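Neuraminidase (Influenza A virus, PDB 4GDI) forms the tetrameric beta-propeller ectodomain of a bat influenza neuraminidase-like surface glycoprotein, whose putative active site has diverged and whose sialic acid-cleaving activity is therefore uncertain. Local coordinates at residues 86-90 with 91-95; 32-35 with 36-40; 294-297 with 298-302; 203-207 with 208-212. All coordinates share one frame; numbering follows the deposited sequence.

Interaction 1: 86-90 with 91-95; sequences SASTL and STSEM
Thr89 and Thr92 meet through their hydroxyls in a tight local turn that ends the connection between strands 78-83 and 94-98. The hydroxyl of Thr92 is the hub. It donates to Ala87 O at 2.6 Å from OG1, lying in the plane of that carbonyl. In return OG1 accepts the backbone N-H of Thr89, with Thr89 N 2.9 Å away and the bond fairly straight at 162°. A third bond comes from Thr89 OG1, 3.1 Å from Thr92 OG1, so one oxygen gives one proton and receives two. With chi1 at 62°, Thr92 OG1 sits between its own N and carbonyl carbon and is turned back over the preceding loop, while CG2 is left against Thr89 OG1 at 3.5 Å.

Around Thr89 the backbone closes as well. Thr89 O accepts from two donors, Ser93 N at 3.0 Å and Thr92 N at 3.1 Å. Thr89 OG1 also receives the N-H of Ser91, with 3.2 Å between OG1 and Ser91 N. A water bridges the carbonyl oxygens of Leu90 and Ser93. The hydroxyls of Ser88 and Ser93 both bond to Thr82 on the adjoining strand, and Ser91 packs against Ser91 of two neighbouring subunits, placing the turn where copies of the tetramer meet. Thr89 thus heads an ST turn combined with a type I beta turn, which delivers the chain into strand 94-98.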
loop_
_atom_site.group_PDB
_atom_site.type_symbol
_atom_site.label_atom_id
_atom_site.label_comp_id
_atom_site.label_asym_id
_atom_site.label_seq_id
_atom_site.Cartn_x
_atom_site.Cartn_y
_atom_site.Cartn_z
ATOM N N SER A 86 -6.621 -8.179 -5.670
ATOM C CA SER A 86 -5.398 -8.653 -5.024
ATOM C C SER A 86 -5.569 -10.045 -4.431
ATOM O O SER A 86 -6.653 -10.417 -3.971
ATOM C CB SER A 86 -4.971 -7.693 -3.908
ATOM O OG SER A 86 -4.883 -6.360 -4.383
ATOM N N ALA A 87 -4.494 -10.810 -4.448
ATOM C CA ALA A 87 -4.405 -12.024 -3.651
ATOM C C ALA A 87 -4.411 -11.666 -2.165
ATOM O O ALA A 87 -3.931 -10.602 -1.759
ATOM C CB ALA A 87 -3.136 -12.785 -3.996
ATOM N N SER A 88 -4.958 -12.565 -1.358
ATOM C CA SER A 88 -5.028 -12.377 0.083
ATOM C C SER A 88 -3.700 -12.752 0.763
ATOM O O SER A 88 -3.357 -13.924 0.919
ATOM C CB SER A 88 -6.197 -13.179 0.658
ATOM O OG SER A 88 -7.458 -12.636 0.248
ATOM N N THR A 89 -2.949 -11.730 1.138
ATOM C CA THR A 89 -1.686 -11.907 1.833
ATOM C C THR A 89 -1.663 -10.994 3.045
ATOM O O THR A 89 -2.545 -10.160 3.216
ATOM C CB THR A 89 -0.510 -11.482 0.956
ATOM O OG1 THR A 89 -0.502 -10.048 0.870
ATOM C CG2 THR A 89 -0.619 -12.094 -0.435
ATOM N N LEU A 90 -0.618 -11.124 3.854
ATOM C CA LEU A 90 -0.465 -10.323 5.059
ATOM C C LEU A 90 -0.380 -8.829 4.774
ATOM O O LEU A 90 -0.697 -8.011 5.635
ATOM C CB LEU A 90 0.795 -10.756 5.805
ATOM C CG LEU A 90 0.737 -12.142 6.435
ATOM C CD1 LEU A 90 2.076 -12.444 7.089
ATOM C CD2 LEU A 90 -0.415 -12.225 7.446
ATOM N N SER A 91 0.055 -8.475 3.573
ATOM C CA SER A 91 0.196 -7.072 3.196
ATOM C C SER A 91 -1.090 -6.495 2.605
ATOM O O SER A 91 -1.307 -5.288 2.649
ATOM C CB SER A 91 1.319 -6.909 2.161
ATOM O OG SER A 91 2.494 -7.585 2.565
ATOM N N THR A 92 -1.933 -7.345 2.028
ATOM C CA THR A 92 -3.084 -6.863 1.281
ATOM C C THR A 92 -4.416 -7.061 2.007
ATOM O O THR A 92 -5.432 -6.527 1.584
ATOM C CB THR A 92 -3.197 -7.602 -0.060
ATOM O OG1 THR A 92 -3.386 -8.999 0.198
ATOM C CG2 THR A 92 -1.946 -7.405 -0.887
ATOM N N SER A 93 -4.418 -7.863 3.067
ATOM C CA SER A 93 -5.661 -8.264 3.721
ATOM C C SER A 93 -5.770 -7.625 5.085
ATOM O O SER A 93 -4.779 -7.508 5.798
ATOM C CB SER A 93 -5.728 -9.794 3.888
ATOM O OG SER A 93 -5.731 -10.450 2.633
ATOM N N GLU A 94 -6.980 -7.210 5.441
ATOM C CA GLU A 94 -7.222 -6.571 6.726
ATOM C C GLU A 94 -8.053 -7.501 7.598
ATOM O O GLU A 94 -9.072 -8.019 7.156
ATOM C CB GLU A 94 -7.972 -5.259 6.504
ATOM C CG GLU A 94 -8.563 -4.639 7.737
ATOM C CD GLU A 94 -9.373 -3.392 7.431
ATOM O OE1 GLU A 94 -9.535 -3.071 6.235
ATOM O OE2 GLU A 94 -9.848 -2.740 8.388
ATOM N N MET A 95 -7.623 -7.713 8.834
ATOM C CA MET A 95 -8.443 -8.444 9.794
ATOM C C MET A 95 -9.501 -7.486 10.347
ATOM O O MET A 95 -9.170 -6.397 10.789
ATOM C CB MET A 95 -7.588 -9.011 10.925
ATOM C CG MET A 95 -8.399 -9.795 11.952
ATOM S SD MET A 95 -7.509 -10.027 13.511
ATOM C CE MET A 95 -6.455 -11.417 13.143
HETATM O O HOH W 1 -2.682 -5.794 5.792
#

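Interaction 2: 32-35 with 36-40; sequences PELP and GDLIL
Leu34 reaches across the bend at Pro35-Asp37 to meet Leu38 and Leu40, chiefly through its CD2 branch. Its CB already lies 4.2 Å from CD2 of Leu38. Beyond CG, the CD2 branch carries the contact: Leu34 CD2 is 3.9 Å from Leu38 CD2 and equally 3.9 Å from Leu40 CD2, so this methyl touches both leucines, from directions roughly perpendicular. The side chain meets that of Leu40 at about a right angle. In Leu34, chi1 of 39° and chi2 of 44° both fall somewhat short of +60°, a twisted shape that carries CD2 to this meeting point.

Leu38 uses its two branches on different partners. While its CD2 goes to Leu34, the other branch comes up to the pyrrolidine ring of Pro35, with Leu38 CD1 4.1 Å from Pro35 CG. Leu38 CB rests 3.8 Å from Pro35 O. With chi1 at -140°, Leu38 departs from a staggered position in spreading over both residues. The bend itself is made by polyproline II conformations at Pro35 and Gly36 followed by Asp37 with a positive phi.

Interaction between the two halves is apolar, and the polar backbone is served by Ser63 of strand 53-64, whose OG bonds to both Pro35 O and Leu38 N. Trp30 covers Pro35 and Leu38, and Pro35 also packs on Asp37 of a neighbouring subunit. The leucines pack the loop after strand 20-25 against the start of strand 39-42, alongside strand 53-64.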
loop_
_atom_site.group_PDB
_atom_site.type_symbol
_atom_site.label_atom_id
_atom_site.label_comp_id
_atom_site.label_asym_id
_atom_site.label_seq_id
_atom_site.Cartn_x
_atom_site.Cartn_y
_atom_site.Cartn_z
ATOM N N PRO A 32 -0.889 -26.858 -8.554
ATOM C CA PRO A 32 -0.754 -27.580 -7.277
ATOM C C PRO A 32 0.092 -26.855 -6.240
ATOM O O PRO A 32 0.108 -27.257 -5.075
ATOM C CB PRO A 32 -0.088 -28.898 -7.687
ATOM C CG PRO A 32 0.692 -28.559 -8.913
ATOM C CD PRO A 32 -0.164 -27.535 -9.645
ATOM N N GLU A 33 0.778 -25.793 -6.643
ATOM C CA GLU A 33 1.535 -24.991 -5.686
ATOM C C GLU A 33 0.924 -23.591 -5.482
ATOM O O GLU A 33 0.213 -23.076 -6.336
ATOM C CB GLU A 33 2.998 -24.890 -6.125
ATOM C CG GLU A 33 3.737 -26.219 -6.046
ATOM C CD GLU A 33 5.209 -26.108 -6.401
ATOM O OE1 GLU A 33 5.560 -25.258 -7.246
ATOM O OE2 GLU A 33 6.016 -26.880 -5.834
ATOM N N LEU A 34 1.197 -22.996 -4.331
ATOM C CA LEU A 34 0.827 -21.613 -4.084
ATOM C C LEU A 34 1.959 -20.892 -3.370
ATOM O O LEU A 34 2.806 -21.520 -2.741
ATOM C CB LEU A 34 -0.480 -21.498 -3.290
ATOM C CG LEU A 34 -0.801 -22.461 -2.157
ATOM C CD1 LEU A 34 0.395 -22.706 -1.255
ATOM C CD2 LEU A 34 -1.965 -21.905 -1.352
ATOM N N PRO A 35 1.995 -19.565 -3.496
ATOM C CA PRO A 35 3.067 -18.797 -2.868
ATOM C C PRO A 35 2.926 -18.786 -1.351
ATOM O O PRO A 35 1.844 -19.070 -0.842
ATOM C CB PRO A 35 2.885 -17.391 -3.453
ATOM C CG PRO A 35 1.456 -17.328 -3.879
ATOM C CD PRO A 35 1.075 -18.720 -4.282
ATOM N N GLY A 36 4.015 -18.493 -0.644
ATOM C CA GLY A 36 3.978 -18.410 0.809
ATOM C C GLY A 36 3.299 -17.139 1.287
ATOM O O GLY A 36 3.186 -16.172 0.536
ATOM N N ASP A 37 2.838 -17.143 2.535
ATOM C CA ASP A 37 2.240 -15.954 3.148
ATOM C C ASP A 37 0.907 -15.592 2.511
ATOM O O ASP A 37 0.465 -14.439 2.557
ATOM C CB ASP A 37 3.206 -14.767 3.088
ATOM C CG ASP A 37 4.365 -14.914 4.066
ATOM O OD1 ASP A 37 4.134 -15.414 5.187
ATOM O OD2 ASP A 37 5.504 -14.538 3.713
ATOM N N LEU A 38 0.259 -16.587 1.924
ATOM C CA LEU A 38 -1.099 -16.424 1.439
ATOM C C LEU A 38 -2.023 -16.781 2.586
ATOM O O LEU A 38 -1.800 -17.766 3.290
ATOM C CB LEU A 38 -1.342 -17.356 0.264
ATOM C CG LEU A 38 -2.140 -16.869 -0.937
ATOM C CD1 LEU A 38 -1.461 -15.689 -1.595
ATOM C CD2 LEU A 38 -2.290 -18.015 -1.921
ATOM N N ILE A 39 -3.050 -15.968 2.794
ATOM C CA ILE A 39 -4.068 -16.280 3.784
ATOM C C ILE A 39 -5.137 -17.154 3.137
ATOM O O ILE A 39 -5.808 -16.737 2.193
ATOM C CB ILE A 39 -4.701 -15.004 4.341
ATOM C CG1 ILE A 39 -3.600 -14.090 4.893
ATOM C CG2 ILE A 39 -5.745 -15.357 5.403
ATOM C CD1 ILE A 39 -4.109 -12.785 5.462
ATOM N N LEU A 40 -5.279 -18.371 3.650
ATOM C CA LEU A 40 -6.241 -19.331 3.128
ATOM C C LEU A 40 -7.637 -19.029 3.646
ATOM O O LEU A 40 -7.833 -18.815 4.849
ATOM C CB LEU A 40 -5.834 -20.745 3.540
ATOM C CG LEU A 40 -4.457 -21.164 3.001
ATOM C CD1 LEU A 40 -4.131 -22.555 3.460
ATOM C CD2 LEU A 40 -4.434 -21.074 1.485
#

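Interaction 3: 294-297 with 298-302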
loop_
_atom_site.group_PDB
_atom_site.type_symbol
_atom_site.label_atom_id
_atom_site.label_comp_id
_atom_site.label_asym_id
_atom_site.label_seq_id
_atom_site.Cartn_x
_atom_site.Cartn_y
_atom_site.Cartn_z
ATOM N N GLU A 294 -28.931 -21.296 -16.505
ATOM C CA GLU A 294 -30.060 -21.492 -17.416
ATOM C C GLU A 294 -31.127 -20.427 -17.227
ATOM O O GLU A 294 -31.513 -20.095 -16.103
ATOM C CB GLU A 294 -30.649 -22.883 -17.232
ATOM C CG GLU A 294 -29.672 -23.994 -17.640
ATOM C CD GLU A 294 -30.217 -25.388 -17.393
ATOM O OE1 GLU A 294 -30.395 -25.758 -16.215
ATOM O OE2 GLU A 294 -30.458 -26.115 -18.381
ATOM N N GLN A 295 -31.589 -19.882 -18.344
ATOM C CA GLN A 295 -32.616 -18.856 -18.337
ATOM C C GLN A 295 -34.014 -19.455 -18.514
ATOM O O GLN A 295 -34.237 -20.286 -19.400
ATOM C CB GLN A 295 -32.353 -17.879 -19.473
ATOM C CG GLN A 295 -33.264 -16.660 -19.449
ATOM C CD GLN A 295 -33.246 -15.910 -20.770
ATOM O OE1 GLN A 295 -33.360 -16.515 -21.826
ATOM N NE2 GLN A 295 -33.095 -14.596 -20.713
ATOM N N ILE A 296 -34.939 -19.011 -17.668
ATOM C CA ILE A 296 -36.330 -19.441 -17.688
ATOM C C ILE A 296 -37.203 -18.206 -17.850
ATOM O O ILE A 296 -37.514 -17.535 -16.867
ATOM C CB ILE A 296 -36.737 -20.147 -16.379
ATOM C CG1 ILE A 296 -35.840 -21.349 -16.097
ATOM C CG2 ILE A 296 -38.179 -20.615 -16.449
ATOM C CD1 ILE A 296 -36.147 -22.015 -14.751
ATOM N N PRO A 297 -37.585 -17.892 -19.101
ATOM C CA PRO A 297 -38.312 -16.664 -19.442
ATOM C C PRO A 297 -39.571 -16.402 -18.625
ATOM O O PRO A 297 -39.876 -15.243 -18.328
ATOM C CB PRO A 297 -38.659 -16.879 -20.920
ATOM C CG PRO A 297 -37.492 -17.638 -21.429
ATOM C CD PRO A 297 -37.189 -18.631 -20.316
ATOM N N ASN A 298 -40.296 -17.442 -18.245
ATOM C CA ASN A 298 -41.560 -17.213 -17.554
ATOM C C ASN A 298 -41.447 -17.178 -16.036
ATOM O O ASN A 298 -42.451 -17.045 -15.337
ATOM C CB ASN A 298 -42.609 -18.222 -18.026
ATOM C CG ASN A 298 -43.020 -17.981 -19.482
ATOM O OD1 ASN A 298 -42.890 -16.875 -19.992
ATOM N ND2 ASN A 298 -43.510 -19.013 -20.144
ATOM N N GLY A 299 -40.221 -17.276 -15.529
ATOM C CA GLY A 299 -39.968 -17.105 -14.107
ATOM C C GLY A 299 -39.903 -18.419 -13.362
ATOM O O GLY A 299 -40.301 -19.465 -13.880
ATOM N N ILE A 300 -39.413 -18.361 -12.127
ATOM C CA ILE A 300 -39.110 -19.571 -11.383
ATOM C C ILE A 300 -40.362 -20.308 -10.915
ATOM O O ILE A 300 -40.295 -21.475 -10.508
ATOM C CB ILE A 300 -38.192 -19.269 -10.175
ATOM C CG1 ILE A 300 -37.508 -20.551 -9.708
ATOM C CG2 ILE A 300 -38.974 -18.620 -9.034
ATOM C CD1 ILE A 300 -36.599 -21.189 -10.772
ATOM N N GLU A 301 -41.512 -19.644 -10.952
ATOM C CA GLU A 301 -42.749 -20.326 -10.596
ATOM C C GLU A 301 -43.522 -20.835 -11.812
ATOM O O GLU A 301 -44.669 -21.245 -11.684
ATOM C CB GLU A 301 -43.636 -19.420 -9.761
ATOM C CG GLU A 301 -43.045 -19.069 -8.408
ATOM C CD GLU A 301 -43.914 -18.100 -7.641
ATOM O OE1 GLU A 301 -43.896 -16.892 -7.976
ATOM O OE2 GLU A 301 -44.613 -18.555 -6.713
ATOM N N SER A 302 -42.902 -20.810 -12.983
ATOM C CA SER A 302 -43.500 -21.424 -14.167
ATOM C C SER A 302 -43.070 -22.875 -14.306
ATOM O O SER A 302 -42.403 -23.422 -13.429
ATOM C CB SER A 302 -43.065 -20.675 -15.416
ATOM O OG SER A 302 -41.683 -20.852 -15.643
#
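Gly299 O, which lies 3.5 Å from Ile296 CG2, is gripped twice by Ser302. The hydroxyl donates in the carbonyl plane, with Ser302 OG 2.6 Å from Gly299 O, and Ser302 N adds a backbone bond of 3.1 Å to the same oxygen. Ser302 OG reaches it with chi1 at 67°, tucked between its own N and carbonyl carbon. Ser302 OG is also hydrogen-bonded to Gly304 N. One hydroxyl thereby ties the turn to the chain beyond it.

Two type I beta turns follow in succession and share Gly299. The first, from Ile296, is closed by Gly299 N at 3.0 Å from Ile296 O, and the second runs on to Ser302. Gly299 has a positive phi of 96°, a conformation open mainly to glycine.

Ile296 lines this double bend. Its CG2 is 3.6 Å from Ser302 OG, and its other branch ends with CD1 4.1 Å from Ile300 CD1, the two side chains crossing at a slant. Ile300 also packs on Thr279 and on Leu224, so the bend after strand 289-296 packs on strands 277-281 and 224-228.

Interaction 4: 203-207 with 208-212; sequences YTINN and LIKCT
Tyr203 and Lys210 pair through both of their backbone groups, with Tyr203 N 3.0 Å from Lys210 O and Lys210 N 3.0 Å from Tyr203 O. At the other end of the hairpin, Leu208 N gives its proton to Ile205 O at 2.9 Å, closing a two-residue turn of Asn206 and Asn207, both modelled with positive phi, though Asn206 is poorly ordered. Leu208 O has two donors: Ile205 N at 3.1 Å, close to the carbonyl plane, and Thr204 OG1 at 2.8 Å, standing above it. The Thr204 hydroxyl is anti to its own N (chi1 -177°), a setting that lays it over the neighbouring strand and satisfies it there.

On the face that bears Tyr203, Ile205, Leu208 and Lys210, the lysine runs extended across the tyrosine. Its CB lies over one face of the ring, 4.2 Å from the centroid, in a CH-pi contact, and its CD comes 3.4 Å from Tyr203 OH. The polar ends find their main partner in Glu274, which makes a salt bridge to Lys210 NZ and a hydrogen bond to Tyr203 OH. NZ also bonds to Asp273 O and to a water that in turn donates to Asn206 OD1. Ammonium and phenol converging on one carboxylate would probably steady its negative charge, while the lysine CB covers part of one ring face.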
loop_
_atom_site.group_PDB
_atom_site.type_symbol
_atom_site.label_atom_id
_atom_site.label_comp_id
_atom_site.label_asym_id
_atom_site.label_seq_id
_atom_site.Cartn_x
_atom_site.Cartn_y
_atom_site.Cartn_z
ATOM N N TYR A 203 -30.191 -10.152 -3.152
ATOM C CA TYR A 203 -29.957 -8.922 -3.899
ATOM C C TYR A 203 -31.193 -8.064 -3.701
ATOM O O TYR A 203 -32.194 -8.536 -3.152
ATOM C CB TYR A 203 -29.689 -9.189 -5.383
ATOM C CG TYR A 203 -30.840 -9.837 -6.096
ATOM C CD1 TYR A 203 -30.973 -11.224 -6.121
ATOM C CD2 TYR A 203 -31.800 -9.069 -6.747
ATOM C CE1 TYR A 203 -32.032 -11.832 -6.778
ATOM C CE2 TYR A 203 -32.863 -9.667 -7.413
ATOM C CZ TYR A 203 -32.971 -11.049 -7.416
ATOM O OH TYR A 203 -34.020 -11.641 -8.059
ATOM N N THR A 204 -31.117 -6.799 -4.104
ATOM C CA THR A 204 -32.264 -5.912 -3.992
ATOM C C THR A 204 -32.588 -5.215 -5.316
ATOM O O THR A 204 -31.698 -4.872 -6.096
ATOM C CB THR A 204 -32.054 -4.853 -2.908
ATOM O OG1 THR A 204 -33.238 -4.050 -2.805
ATOM C CG2 THR A 204 -30.869 -3.974 -3.241
ATOM N N ILE A 205 -33.879 -5.032 -5.564
ATOM C CA ILE A 205 -34.347 -4.327 -6.756
ATOM C C ILE A 205 -35.763 -3.816 -6.516
ATOM O O ILE A 205 -36.558 -4.499 -5.863
ATOM C CB ILE A 205 -34.342 -5.241 -7.998
ATOM C CG1 ILE A 205 -34.471 -4.410 -9.283
ATOM C CG2 ILE A 205 -35.469 -6.263 -7.925
ATOM C CD1 ILE A 205 -33.328 -3.426 -9.505
ATOM N N ASN A 206 -36.076 -2.648 -7.087
ATOM C CA ASN A 206 -37.238 -1.818 -6.706
ATOM C C ASN A 206 -37.809 -2.083 -5.310
ATOM O O ASN A 206 -38.913 -2.605 -5.171
ATOM C CB ASN A 206 -38.376 -1.832 -7.757
ATOM C CG ASN A 206 -38.282 -2.981 -8.743
ATOM O OD1 ASN A 206 -38.365 -4.149 -8.363
ATOM N ND2 ASN A 206 -38.159 -2.647 -10.036
ATOM N N ASN A 207 -37.044 -1.709 -4.286
ATOM C CA ASN A 207 -37.479 -1.806 -2.884
ATOM C C ASN A 207 -37.878 -3.209 -2.356
ATOM O O ASN A 207 -38.468 -3.331 -1.280
ATOM C CB ASN A 207 -38.602 -0.801 -2.628
ATOM C CG ASN A 207 -38.130 0.644 -2.764
ATOM O OD1 ASN A 207 -37.631 1.241 -1.807
ATOM N ND2 ASN A 207 -38.277 1.205 -3.962
ATOM N N LEU A 208 -37.530 -4.257 -3.097
ATOM C CA LEU A 208 -37.722 -5.634 -2.645
ATOM C C LEU A 208 -36.375 -6.275 -2.367
ATOM O O LEU A 208 -35.373 -5.905 -2.974
ATOM C CB LEU A 208 -38.408 -6.463 -3.731
ATOM C CG LEU A 208 -39.852 -6.080 -4.039
ATOM C CD1 LEU A 208 -40.409 -6.980 -5.130
ATOM C CD2 LEU A 208 -40.684 -6.186 -2.775
ATOM N N ILE A 209 -36.358 -7.233 -1.453
ATOM C CA ILE A 209 -35.163 -8.005 -1.190
ATOM C C ILE A 209 -35.533 -9.428 -1.601
ATOM O O ILE A 209 -36.580 -9.932 -1.215
ATOM C CB ILE A 209 -34.743 -7.967 0.298
ATOM C CG1 ILE A 209 -34.520 -6.523 0.798
ATOM C CG2 ILE A 209 -33.455 -8.803 0.515
ATOM C CD1 ILE A 209 -35.797 -5.751 1.083
ATOM N N LYS A 210 -34.691 -10.050 -2.414
ATOM C CA LYS A 210 -34.927 -11.404 -2.852
ATOM C C LYS A 210 -33.718 -12.248 -2.502
ATOM O O LYS A 210 -32.587 -11.857 -2.808
ATOM C CB LYS A 210 -35.164 -11.402 -4.360
ATOM C CG LYS A 210 -36.475 -10.716 -4.728
ATOM C CD LYS A 210 -36.683 -10.672 -6.210
ATOM C CE LYS A 210 -37.813 -9.719 -6.579
ATOM N NZ LYS A 210 -37.883 -9.620 -8.057
ATOM N N CYS A 211 -33.952 -13.395 -1.860
ATOM C CA CYS A 211 -32.867 -14.244 -1.381
ATOM C C CYS A 211 -33.087 -15.698 -1.801
ATOM O O CYS A 211 -34.220 -16.174 -1.884
ATOM C CB CYS A 211 -32.803 -14.224 0.146
ATOM S SG CYS A 211 -32.661 -12.628 0.902
ATOM N N THR A 212 -32.000 -16.404 -2.048
ATOM C CA THR A 212 -32.071 -17.827 -2.281
ATOM C C THR A 212 -31.475 -18.515 -1.083
ATOM O O THR A 212 -30.432 -18.095 -0.578
ATOM C CB THR A 212 -31.287 -18.274 -3.502
ATOM O OG1 THR A 212 -31.766 -17.585 -4.652
ATOM C CG2 THR A 212 -31.481 -19.805 -3.716
HETATM O O HOH W 2 -39.177 -6.981 -8.793
#

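In the fold
Interactions 1 and 2 serve the same propeller sheet and touch: Ser88 O is 2.8 Å from Ile39 N, a probable hydrogen bond, and both contacts touch a neighbouring subunit. Their chemistry differs, 86-95 being built on hydroxyls and 32-40 on leucine and proline packing. Interactions 3 and 4 lie across the chain's centre from this pair, about 17 Å apart between centres, and meet no other subunit. The contact at 32-40 is buried and the other three only partly, with 203-212 nearest the chain's centre. That one is a hairpin with a salt-bridged lysine on one face, whereas 294-302 is a double turn over a small apolar patch. Both nevertheless touch strand 224-228.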